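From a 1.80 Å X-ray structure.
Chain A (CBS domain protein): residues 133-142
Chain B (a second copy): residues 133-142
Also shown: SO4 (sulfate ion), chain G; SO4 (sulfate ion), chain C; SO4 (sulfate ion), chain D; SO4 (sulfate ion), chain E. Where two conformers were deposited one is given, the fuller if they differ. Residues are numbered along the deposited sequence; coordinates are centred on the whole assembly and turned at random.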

# COMPACT_ATOMS: atom_id res chain seq x y z
N THR A 133 5.03 4.25 9.04
CA THR A 133 4.30 3.23 8.28
C THR A 133 3.54 2.32 9.21
O THR A 133 3.82 2.17 10.42
CB THR A 133 5.25 2.30 7.57
OG1 THR A 133 6.00 1.62 8.58
CG2 THR A 133 6.17 3.08 6.67
N ARG A 134 2.62 1.58 8.60
CA ARG A 134 1.95 0.53 9.33
C ARG A 134 2.89 -0.56 9.78
O ARG A 134 2.72 -1.08 10.87
CB ARG A 134 0.87 -0.13 8.45
CG ARG A 134 -0.27 0.78 8.25
CD ARG A 134 -1.21 0.10 7.33
NE ARG A 134 -2.53 0.69 7.43
CZ ARG A 134 -3.46 0.48 6.54
NH1 ARG A 134 -3.18 -0.29 5.50
NH2 ARG A 134 -4.64 1.06 6.67
N ARG A 135 3.86 -0.93 8.97
CA ARG A 135 4.75 -2.02 9.37
C ARG A 135 5.39 -1.77 10.73
O ARG A 135 5.38 -2.63 11.59
CB ARG A 135 5.82 -2.30 8.32
CG ARG A 135 6.79 -3.35 8.77
CD ARG A 135 7.69 -3.79 7.64
NE ARG A 135 8.48 -4.95 8.03
CZ ARG A 135 9.58 -4.89 8.78
NH1 ARG A 135 10.03 -3.73 9.21
NH2 ARG A 135 10.22 -6.01 9.08
N ALA A 136 5.93 -0.56 10.93
CA ALA A 136 6.56 -0.24 12.18
C ALA A 136 5.60 -0.44 13.37
O ALA A 136 5.96 -1.00 14.40
CB ALA A 136 7.15 1.23 12.14
N ILE A 137 4.36 0.03 13.24
CA ILE A 137 3.40 -0.21 14.31
C ILE A 137 3.12 -1.71 14.56
O ILE A 137 3.02 -2.18 15.71
CB ILE A 137 2.10 0.59 14.09
CG1 ILE A 137 2.29 2.04 14.54
CG2 ILE A 137 0.99 0.01 14.93
CD1 ILE A 137 2.95 2.92 13.56
N LEU A 138 3.05 -2.46 13.47
CA LEU A 138 2.70 -3.87 13.54
C LEU A 138 3.87 -4.69 14.05
O LEU A 138 3.70 -5.67 14.75
CB LEU A 138 2.25 -4.40 12.17
CG LEU A 138 0.85 -3.99 11.70
CD1 LEU A 138 0.75 -4.01 10.14
CD2 LEU A 138 -0.22 -4.83 12.32
N LYS A 139 5.07 -4.26 13.70
CA LYS A 139 6.25 -5.02 14.07
C LYS A 139 6.37 -4.92 15.59
O LYS A 139 6.62 -5.91 16.28
CB LYS A 139 7.45 -4.45 13.32
CG LYS A 139 8.73 -5.24 13.48
CD LYS A 139 9.89 -4.49 12.86
CE LYS A 139 11.04 -4.38 13.86
NZ LYS A 139 12.02 -3.33 13.49
N LEU A 140 6.14 -3.72 16.11
CA LEU A 140 6.13 -3.49 17.54
C LEU A 140 5.02 -4.26 18.26
O LEU A 140 5.24 -4.81 19.32
CB LEU A 140 6.01 -1.99 17.82
CG LEU A 140 6.17 -1.62 19.29
CD1 LEU A 140 7.39 -2.29 19.85
CD2 LEU A 140 6.27 -0.12 19.44
N LEU A 141 3.83 -4.29 17.66
CA LEU A 141 2.68 -4.96 18.26
C LEU A 141 2.85 -6.48 18.23
O LEU A 141 2.41 -7.17 19.15
CB LEU A 141 1.39 -4.56 17.55
CG LEU A 141 0.89 -3.13 17.81
CD1 LEU A 141 -0.42 -2.88 17.08
CD2 LEU A 141 0.74 -2.88 19.30
N ASN A 142 3.48 -6.98 17.17
CA ASN A 142 3.61 -8.41 16.97
C ASN A 142 4.38 -9.09 18.10
O ASN A 142 3.91 -10.06 18.69
CB ASN A 142 4.29 -8.71 15.63
CG ASN A 142 4.46 -10.19 15.37
OD1 ASN A 142 3.54 -10.98 15.60
ND2 ASN A 142 5.63 -10.58 14.90
N THR B 133 -6.10 -7.97 4.92
CA THR B 133 -5.32 -6.74 4.88
C THR B 133 -4.74 -6.44 6.24
O THR B 133 -5.19 -6.90 7.30
CB THR B 133 -6.19 -5.54 4.59
OG1 THR B 133 -7.11 -5.43 5.68
CG2 THR B 133 -6.94 -5.74 3.30
N ARG B 134 -3.77 -5.53 6.21
CA ARG B 134 -3.25 -5.00 7.45
C ARG B 134 -4.28 -4.25 8.24
O ARG B 134 -4.29 -4.34 9.46
CB ARG B 134 -2.08 -4.04 7.18
CG ARG B 134 -0.89 -4.78 6.72
CD ARG B 134 0.15 -3.77 6.40
NE ARG B 134 1.46 -4.38 6.39
CZ ARG B 134 2.51 -3.79 5.86
NH1 ARG B 134 2.35 -2.60 5.32
NH2 ARG B 134 3.67 -4.40 5.86
N ARG B 135 -5.14 -3.49 7.59
CA ARG B 135 -6.12 -2.71 8.35
C ARG B 135 -6.94 -3.58 9.29
O ARG B 135 -7.08 -3.25 10.46
CB ARG B 135 -7.03 -1.90 7.43
CG ARG B 135 -8.10 -1.17 8.20
CD ARG B 135 -8.85 -0.20 7.32
NE ARG B 135 -9.73 0.64 8.12
CZ ARG B 135 -10.92 0.27 8.57
NH1 ARG B 135 -11.39 -0.94 8.30
NH2 ARG B 135 -11.64 1.11 9.29
N ALA B 136 -7.46 -4.70 8.79
CA ALA B 136 -8.25 -5.57 9.61
C ALA B 136 -7.47 -6.03 10.87
O ALA B 136 -8.00 -6.04 11.97
CB ALA B 136 -8.77 -6.81 8.77
N ILE B 137 -6.21 -6.42 10.70
CA ILE B 137 -5.42 -6.78 11.88
C ILE B 137 -5.24 -5.61 12.87
O ILE B 137 -5.33 -5.78 14.11
CB ILE B 137 -4.07 -7.41 11.48
CG1 ILE B 137 -4.27 -8.88 11.12
CG2 ILE B 137 -3.12 -7.37 12.64
CD1 ILE B 137 -4.75 -9.13 9.75
N LEU B 138 -5.04 -4.42 12.33
CA LEU B 138 -4.76 -3.24 13.13
C LEU B 138 -6.03 -2.74 13.80
O LEU B 138 -5.99 -2.24 14.92
CB LEU B 138 -4.14 -2.12 12.28
CG LEU B 138 -2.68 -2.30 11.88
CD1 LEU B 138 -2.35 -1.51 10.57
CD2 LEU B 138 -1.73 -1.92 12.98
N LYS B 139 -7.15 -2.90 13.12
CA LYS B 139 -8.39 -2.37 13.64
C LYS B 139 -8.73 -3.21 14.88
O LYS B 139 -9.11 -2.68 15.92
CB LYS B 139 -9.45 -2.45 12.55
CG LYS B 139 -10.76 -1.80 12.89
CD LYS B 139 -11.80 -2.10 11.83
CE LYS B 139 -13.07 -2.64 12.46
NZ LYS B 139 -13.95 -3.33 11.48
N LEU B 140 -8.52 -4.52 14.77
CA LEU B 140 -8.71 -5.43 15.88
C LEU B 140 -7.74 -5.15 17.03
O LEU B 140 -8.14 -5.20 18.18
CB LEU B 140 -8.58 -6.87 15.39
CG LEU B 140 -8.93 -7.91 16.44
CD1 LEU B 140 -10.25 -7.56 17.08
CD2 LEU B 140 -9.00 -9.28 15.82
N LEU B 141 -6.48 -4.87 16.70
CA LEU B 141 -5.46 -4.64 17.72
C LEU B 141 -5.68 -3.30 18.42
O LEU B 141 -5.41 -3.16 19.61
CB LEU B 141 -4.07 -4.68 17.09
CG LEU B 141 -3.55 -6.07 16.68
CD1 LEU B 141 -2.14 -5.97 16.12
CD2 LEU B 141 -3.61 -7.03 17.86
N ASN B 142 -6.17 -2.32 17.67
CA ASN B 142 -6.32 -0.96 18.19
C ASN B 142 -7.27 -0.91 19.38
O ASN B 142 -6.93 -0.38 20.43
CB ASN B 142 -6.81 -0.02 17.09
CG ASN B 142 -7.00 1.40 17.58
OD1 ASN B 142 -6.16 1.94 18.29
ND2 ASN B 142 -8.11 2.02 17.19
S SO4 G . 13.22 -5.10 10.92
O1 SO4 G . 13.59 -4.73 12.29
O2 SO4 G . 14.44 -5.22 10.14
O3 SO4 G . 12.53 -6.38 10.94
O4 SO4 G . 12.36 -4.07 10.34
S SO4 C . -14.84 -0.48 9.99
O1 SO4 C . -15.38 -1.47 10.92
O2 SO4 C . -15.94 0.06 9.20
O3 SO4 C . -14.20 0.60 10.73
O4 SO4 C . -13.87 -1.12 9.10
S SO4 D . 9.54 0.32 8.61
O1 SO4 D . 9.51 1.48 9.49
O2 SO4 D . 10.88 0.16 8.06
O3 SO4 D . 9.23 -0.89 9.38
O4 SO4 D . 8.58 0.53 7.52
S SO4 E . -10.66 -4.18 5.85
O1 SO4 E . -10.71 -5.62 6.03
O2 SO4 E . -11.91 -3.71 5.26
O3 SO4 E . -10.51 -3.53 7.15
O4 SO4 E . -9.54 -3.86 4.95
O HOH W 1 -0.34 -1.16 4.36
O HOH W 2 -5.00 -2.45 4.72
O HOH W 3 4.17 -0.40 5.97

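Two copies of the same helix meet across an exact two-fold axis, their N-to-C directions 53° apart and their axes 11.3 Å apart at closest approach. No direct hydrogen bond joins them; the contact rests on packing, with three waters bridging its N-terminal end. A:Arg134, A:Leu138 and A:Leu141, like B:Arg134, B:Leu138 and B:Leu141, lie on one face of their helix, a spacing of four and then three residues that keeps their CA-to-CB bonds pointing toward the partner.

Each of these residues meets its own symmetry mate. The tightest meeting is A:Leu138 CD2 against B:Leu138 CD2, at 3.3 Å, closer than methyl groups usually pack. Each of these methyls also fits against the neighbouring helix: A:Leu138 CD2 lies 3.9 Å from B:Ile137 CG2 and 4.4 Å from B:Leu141 CD1, so that it enters a shallow hollow lined by the isoleucine, the leucine and its own mate. The symmetric fit repeats in the other direction. Further along, A:Leu141 CD1 touches B:Leu141 CD1 at 3.7 Å. Branched, uncharged leucines suit this buried surface because they fill space without leaving polar groups unpaired.

Arginine serves at the other end because its long methylene chain can pack while its charged tip reaches water. A:Arg134 CD rests 3.8 Å from B:Leu138 CD1 and 4.2 Å from B:Arg134 CD. With chi1 m and chi2 and chi3 t, the extended chain carries the guanidinium across the partner helix, where B:Arg135 N lies over one of its faces. Water 1 accepts from A:Arg134 NH1 and B:Arg134 NH1, both at 3.2 Å, and so bridges the two guanidinium groups. Water 2 accepts from B:Arg135 N at 3.1 Å and, weakly, from A:Arg134 NH1 at 2.9 Å; water 3 is its symmetry counterpart.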